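PDB 4ZOH: putative oxidoreductase molybdopterin-binding subunit from Sulfolobus tokodaii, which probably serves as the catalytic subunit of a molybdenum hydroxylase of the xanthine dehydrogenase and aldehyde oxidase family, and binds the pterin cytosine dinucleotide cofactor. Local coordinates for residues K502-L505 against I506-A510; D357-E360 against I361-N365. All blocks are in the same frame, centred on the assembly; numbering follows the deposited sequence.

Contact 1. Residues K502-L505 against I506-A510; sequences KDKL and IEIGA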
ATOM      1  N   LYS A 502      34.776   0.962   2.483  1.00 32.75           N
ATOM      2  CA  LYS A 502      35.876   0.498   3.342  1.00 33.21           C
ATOM      3  C   LYS A 502      37.011   1.558   3.386  1.00 31.36           C
ATOM      4  O   LYS A 502      37.494   1.914   4.467  1.00 32.12           O
ATOM      5  CB  LYS A 502      36.399  -0.834   2.799  1.00 31.37           C
ATOM      6  CG  LYS A 502      37.387  -1.569   3.710  1.00 35.06           C
ATOM      7  CD  LYS A 502      38.131  -2.628   2.928  1.00 37.01           C
ATOM      8  CE  LYS A 502      39.243  -3.235   3.767  1.00 42.25           C
ATOM      9  NZ  LYS A 502      40.165  -4.018   2.900  1.00 43.71           N
ATOM     10  N   ASP A 503      37.397   2.050   2.207  1.00 30.49           N
ATOM     11  CA  ASP A 503      38.357   3.143   2.087  1.00 35.22           C
ATOM     12  C   ASP A 503      37.969   4.353   2.897  1.00 37.93           C
ATOM     13  O   ASP A 503      38.845   5.003   3.508  1.00 43.22           O
ATOM     14  CB  ASP A 503      38.567   3.585   0.627  1.00 34.84           C
ATOM     15  CG  ASP A 503      39.164   2.502  -0.223  1.00 41.85           C
ATOM     16  OD1 ASP A 503      39.050   2.592  -1.484  1.00 46.74           O
ATOM     17  OD2 ASP A 503      39.715   1.536   0.377  1.00 38.01           O
ATOM     18  N   LYS A 504      36.669   4.660   2.914  1.00 38.77           N
ATOM     19  CA  LYS A 504      36.185   5.813   3.689  1.00 35.72           C
ATOM     20  C   LYS A 504      36.224   5.531   5.173  1.00 34.50           C
ATOM     21  O   LYS A 504      36.559   6.424   5.967  1.00 38.55           O
ATOM     22  CB  LYS A 504      34.802   6.257   3.228  1.00 39.91           C
ATOM     23  CG  LYS A 504      34.499   7.744   3.426  1.00 47.26           C
ATOM     24  CD  LYS A 504      33.579   8.252   2.306  1.00 59.96           C
ATOM     25  CE  LYS A 504      32.371   7.320   2.112  1.00 60.62           C
ATOM     26  NZ  LYS A 504      32.192   6.814   0.726  1.00 71.67           N
ATOM     27  N   LEU A 505      35.880   4.304   5.570  1.00 34.27           N
ATOM     28  CA  LEU A 505      35.880   3.942   6.992  1.00 37.52           C
ATOM     29  C   LEU A 505      37.341   4.022   7.516  1.00 39.70           C
ATOM     30  O   LEU A 505      37.571   4.470   8.662  1.00 41.84           O
ATOM     31  CB  LEU A 505      35.335   2.518   7.217  1.00 38.57           C
ATOM     32  CG  LEU A 505      33.847   2.135   7.058  1.00 34.16           C
ATOM     33  CD1 LEU A 505      33.667   0.620   7.186  1.00 29.58           C
ATOM     34  CD2 LEU A 505      33.028   2.853   8.107  1.00 29.88           C
ATOM     35  N   ILE A 506      38.286   3.584   6.669  1.00 36.26           N
ATOM     36  CA  ILE A 506      39.744   3.664   6.937  1.00 40.12           C
ATOM     37  C   ILE A 506      40.218   5.100   7.232  1.00 43.47           C
ATOM     38  O   ILE A 506      40.803   5.371   8.311  1.00 45.73           O
ATOM     39  CB  ILE A 506      40.604   2.942   5.864  1.00 36.21           C
ATOM     40  CG1 ILE A 506      40.539   1.425   6.109  1.00 33.67           C
ATOM     41  CG2 ILE A 506      42.069   3.396   5.955  1.00 41.60           C
ATOM     42  CD1 ILE A 506      41.044   0.560   4.973  1.00 29.99           C
ATOM     43  N   GLU A 507      39.943   6.019   6.327  1.00 47.44           N
ATOM     44  CA  GLU A 507      40.414   7.377   6.561  1.00 55.81           C
ATOM     45  C   GLU A 507      39.765   8.116   7.748  1.00 58.97           C
ATOM     46  O   GLU A 507      40.464   8.863   8.464  1.00 58.32           O
ATOM     47  CB  GLU A 507      40.438   8.191   5.294  1.00 60.53           C
ATOM     48  CG  GLU A 507      39.134   8.305   4.555  1.00 71.22           C
ATOM     49  CD  GLU A 507      39.129   9.551   3.700  1.00 78.61           C
ATOM     50  OE1 GLU A 507      38.400   9.601   2.685  1.00 76.33           O
ATOM     51  OE2 GLU A 507      39.875  10.485   4.056  1.00 81.37           O
ATOM     52  N   ILE A 508      38.475   7.867   8.003  1.00 48.74           N
ATOM     53  CA  ILE A 508      37.844   8.420   9.217  1.00 46.69           C
ATOM     54  C   ILE A 508      38.521   7.815  10.470  1.00 49.83           C
ATOM     55  O   ILE A 508      38.852   8.541  11.433  1.00 45.88           O
ATOM     56  CB  ILE A 508      36.294   8.281   9.182  1.00 43.66           C
ATOM     57  CG1 ILE A 508      35.752   9.141   8.034  1.00 43.16           C
ATOM     58  CG2 ILE A 508      35.643   8.751  10.481  1.00 37.50           C
ATOM     59  CD1 ILE A 508      34.528   8.591   7.361  1.00 48.69           C
ATOM     60  N   GLY A 509      38.742   6.493  10.431  1.00 48.50           N
ATOM     61  CA  GLY A 509      39.469   5.759  11.475  1.00 48.95           C
ATOM     62  C   GLY A 509      40.876   6.333  11.664  1.00 49.83           C
ATOM     63  O   GLY A 509      41.293   6.556  12.792  1.00 49.61           O
ATOM     64  N   ALA A 510      41.571   6.583  10.554  1.00 51.91           N
ATOM     65  CA  ALA A 510      42.912   7.191  10.528  1.00 52.13           C
ATOM     66  C   ALA A 510      42.871   8.588  11.150  1.00 57.73           C
ATOM     67  O   ALA A 510      43.586   8.833  12.127  1.00 52.79           O
ATOM     68  CB  ALA A 510      43.461   7.239   9.107  1.00 48.68           C
TER
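I506 N donates to K502 O at 2.9 Å and G509 N to L505 O at the same 2.9 Å. Between these two i to i+4 bonds lie two slightly longer ones, E507 N to D503 O at 3.2 Å and I508 N to K504 O at 3.1 Å. Four consecutive bonds of this kind define regular alpha-helix. Side-chain carbons also lie against these carbonyl oxygens. In I508, chi1 (-65°) sets CG1 beside the backbone N, and chi2, off a staggered value at 147°, brings CD1 close to K504 O at 3.3 Å. The same methyl lies 4.0 Å from K504 CG, the two side chains running alongside each other in the same direction. Two residues earlier, I506 CG1 lies 3.5 Å from K502 O. E507 is turned differently: its CG (chi1 57°) lies between D503 O and K504 O, 3.5 Å from each, while D503 and E507 both face solvent. All of this belongs to helix 486-512, near its C-terminal end. L505 and I508, on its buried face, pack on F538, I541 and A545 of helix 538-547; K504 and I508 also touch E550 and L552 in the loop that follows, and K502, L505 and I506 touch Y522 of strand 522-523.

Contact 2. Residues D357-E360 against I361-N365; sequences DQYE and IRLKN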
ATOM      1  N   ASP A 357      32.392 -41.012 -33.933  1.00 38.25           N
ATOM      2  CA  ASP A 357      31.898 -40.875 -32.592  1.00 36.59           C
ATOM      3  C   ASP A 357      31.554 -39.416 -32.257  1.00 31.07           C
ATOM      4  O   ASP A 357      32.399 -38.497 -32.481  1.00 36.62           O
ATOM      5  CB  ASP A 357      32.973 -41.327 -31.614  1.00 32.20           C
ATOM      6  CG  ASP A 357      32.460 -41.317 -30.211  1.00 30.12           C
ATOM      7  OD1 ASP A 357      31.555 -42.115 -29.928  1.00 29.44           O
ATOM      8  OD2 ASP A 357      32.947 -40.494 -29.432  1.00 32.80           O
ATOM      9  N   GLN A 358      30.366 -39.225 -31.685  1.00 31.58           N
ATOM     10  CA  GLN A 358      29.863 -37.879 -31.328  1.00 32.23           C
ATOM     11  C   GLN A 358      30.762 -37.124 -30.370  1.00 36.23           C
ATOM     12  O   GLN A 358      30.869 -35.883 -30.477  1.00 35.97           O
ATOM     13  CB  GLN A 358      28.427 -37.933 -30.846  1.00 34.69           C
ATOM     14  CG  GLN A 358      28.194 -38.493 -29.450  1.00 33.65           C
ATOM     15  CD  GLN A 358      26.740 -38.451 -29.116  1.00 33.44           C
ATOM     16  OE1 GLN A 358      26.111 -37.388 -29.127  1.00 37.53           O
ATOM     17  NE2 GLN A 358      26.171 -39.605 -28.841  1.00 35.96           N
ATOM     18  N   TYR A 359      31.494 -37.840 -29.486  1.00 32.42           N
ATOM     19  CA  TYR A 359      32.448 -37.117 -28.633  1.00 28.56           C
ATOM     20  C   TYR A 359      33.771 -36.807 -29.384  1.00 32.98           C
ATOM     21  O   TYR A 359      34.389 -35.688 -29.251  1.00 26.92           O
ATOM     22  CB  TYR A 359      32.710 -37.845 -27.300  1.00 27.34           C
ATOM     23  CG  TYR A 359      32.949 -36.863 -26.153  1.00 26.42           C
ATOM     24  CD1 TYR A 359      31.895 -36.519 -25.239  1.00 25.71           C
ATOM     25  CD2 TYR A 359      34.183 -36.245 -26.000  1.00 25.64           C
ATOM     26  CE1 TYR A 359      32.125 -35.582 -24.231  1.00 24.81           C
ATOM     27  CE2 TYR A 359      34.414 -35.330 -25.000  1.00 26.64           C
ATOM     28  CZ  TYR A 359      33.372 -35.014 -24.120  1.00 26.81           C
ATOM     29  OH  TYR A 359      33.623 -34.091 -23.122  1.00 32.15           O
ATOM     30  N   GLU A 360      34.198 -37.788 -30.190  1.00 34.97           N
ATOM     31  CA  GLU A 360      35.507 -37.669 -30.896  1.00 39.44           C
ATOM     32  C   GLU A 360      35.472 -36.479 -31.890  1.00 32.76           C
ATOM     33  O   GLU A 360      36.397 -35.645 -31.944  1.00 36.04           O
ATOM     34  CB  GLU A 360      35.920 -39.029 -31.604  1.00 41.03           C
ATOM     35  CG  GLU A 360      36.428 -40.128 -30.648  1.00 43.68           C
ATOM     36  CD  GLU A 360      37.708 -39.760 -29.892  1.00 48.56           C
ATOM     37  OE1 GLU A 360      38.621 -39.146 -30.486  1.00 49.29           O
ATOM     38  OE2 GLU A 360      37.801 -40.065 -28.683  1.00 56.28           O
ATOM     39  N   ILE A 361      34.373 -36.370 -32.624  1.00 34.87           N
ATOM     40  CA  ILE A 361      34.242 -35.256 -33.601  1.00 33.22           C
ATOM     41  C   ILE A 361      34.431 -33.880 -32.927  1.00 37.68           C
ATOM     42  O   ILE A 361      35.130 -32.993 -33.488  1.00 35.64           O
ATOM     43  CB  ILE A 361      32.944 -35.375 -34.397  1.00 35.07           C
ATOM     44  CG1 ILE A 361      33.137 -34.703 -35.761  1.00 31.62           C
ATOM     45  CG2 ILE A 361      31.788 -34.841 -33.573  1.00 33.44           C
ATOM     46  CD1 ILE A 361      32.064 -35.080 -36.761  1.00 27.20           C
ATOM     47  N   ARG A 362      33.933 -33.749 -31.682  1.00 31.52           N
ATOM     48  CA  ARG A 362      34.070 -32.508 -30.960  1.00 33.24           C
ATOM     49  C   ARG A 362      35.511 -32.275 -30.483  1.00 34.15           C
ATOM     50  O   ARG A 362      36.031 -31.135 -30.523  1.00 34.24           O
ATOM     51  CB  ARG A 362      32.987 -32.418 -29.800  1.00 34.96           C
ATOM     52  CG  ARG A 362      31.532 -32.440 -30.292  1.00 30.98           C
ATOM     53  CD  ARG A 362      30.480 -32.423 -29.143  1.00 31.73           C
ATOM     54  NE  ARG A 362      29.198 -31.964 -29.669  1.00 26.39           N
ATOM     55  CZ  ARG A 362      28.355 -32.700 -30.389  1.00 29.53           C
ATOM     56  NH1 ARG A 362      28.593 -33.997 -30.639  1.00 26.04           N
ATOM     57  NH2 ARG A 362      27.239 -32.148 -30.856  1.00 25.22           N
ATOM     58  N   LEU A 363      36.159 -33.339 -29.991  1.00 37.25           N
ATOM     59  CA  LEU A 363      37.578 -33.237 -29.607  1.00 40.15           C
ATOM     60  C   LEU A 363      38.423 -32.925 -30.854  1.00 37.19           C
ATOM     61  O   LEU A 363      39.408 -32.204 -30.714  1.00 36.26           O
ATOM     62  CB  LEU A 363      38.119 -34.501 -28.908  1.00 40.97           C
ATOM     63  CG  LEU A 363      37.580 -34.771 -27.500  1.00 39.12           C
ATOM     64  CD1 LEU A 363      37.891 -36.213 -27.175  1.00 40.01           C
ATOM     65  CD2 LEU A 363      38.176 -33.807 -26.492  1.00 36.80           C
ATOM     66  N   LYS A 364      37.997 -33.439 -32.025  1.00 31.86           N
ATOM     67  CA  LYS A 364      38.703 -33.198 -33.287  1.00 37.34           C
ATOM     68  C   LYS A 364      38.666 -31.690 -33.684  1.00 42.13           C
ATOM     69  O   LYS A 364      39.741 -31.071 -33.965  1.00 36.99           O
ATOM     70  CB  LYS A 364      38.200 -34.116 -34.414  1.00 38.57           C
ATOM     71  CG  LYS A 364      38.963 -33.870 -35.728  1.00 41.89           C
ATOM     72  CD  LYS A 364      38.854 -34.960 -36.767  1.00 48.18           C
ATOM     73  CE  LYS A 364      39.958 -35.997 -36.538  1.00 60.07           C
ATOM     74  NZ  LYS A 364      39.769 -37.287 -37.270  1.00 55.85           N
ATOM     75  N   ASN A 365      37.457 -31.091 -33.608  1.00 39.97           N
ATOM     76  CA  ASN A 365      37.197 -29.736 -34.110  1.00 32.86           C
ATOM     77  C   ASN A 365      37.325 -28.601 -33.154  1.00 35.21           C
ATOM     78  O   ASN A 365      37.347 -27.458 -33.568  1.00 34.38           O
ATOM     79  CB  ASN A 365      35.857 -29.711 -34.779  1.00 33.66           C
ATOM     80  CG  ASN A 365      35.836 -30.552 -36.042  1.00 30.30           C
ATOM     81  OD1 ASN A 365      36.397 -30.156 -37.057  1.00 32.30           O
ATOM     82  ND2 ASN A 365      35.158 -31.674 -36.003  1.00 31.22           N
TER
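R362 reaches back one turn to Q358, its NH1 donating to Q358 O at 3.0 Å. The oxygen lies close to the guanidinium plane, but the donor stands above the plane of the carbonyl. CG sits beside the backbone N of R362 (chi1 -62°) and the chain then runs extended to NE, so that CG and CD pass alongside Q358 O, and a turn at chi4 (77°) brings NH1 to it. Salt-bridged to E344 through NE and bonded to N348 through NH1, this guanidinium is fixed in a buried setting. On another side of the helix L363 CD1 meets the ring of Y359 at its edge, near the ring plane, 3.9 Å from CD2. D357 is the N-cap of helix 358-365: its OD2 accepts from E360 N at 3.1 Å and more weakly from Y359 N, while its own carbonyl O takes I361 N at 2.9 Å. I361 packs on V347, V350 and A351 of helix 336-353, whereas the Y359 hydroxyl bonds to L389 O and D357 OD1 to the Y396 hydroxyl, both in helix 385-401. At the far end, I361 O accepts from both N365 N and N365 ND2, which arrive from opposite faces of its plane. K364 N donates to E360 O at 2.7 Å, but the side chains here are looser: E360 OE2 comes only to 4.1 Å from L363 CD1 and is salt-bridged to K393, and the exposed K364 sends its ammonium to D269 O.

Overall arrangement
From the N terminus the chain reaches contact 2 first, just after helix 336-353, and contact 1 later, in the final turns of helix 486-512. Each is local to its own helix, so neither closes a long loop; they follow in series without nesting or crossing. Contact 2 sets its short helix between helices 336-353 and 385-401, bringing together parts of the two molybdopterin cofactor-binding regions of the sequence. Contact 1 belongs to the second of these regions and joins its long helix to helix 538-547 and strand 522-523. The two contacts do not touch: their centres are 56 Å apart and their nearest atoms about 40 Å.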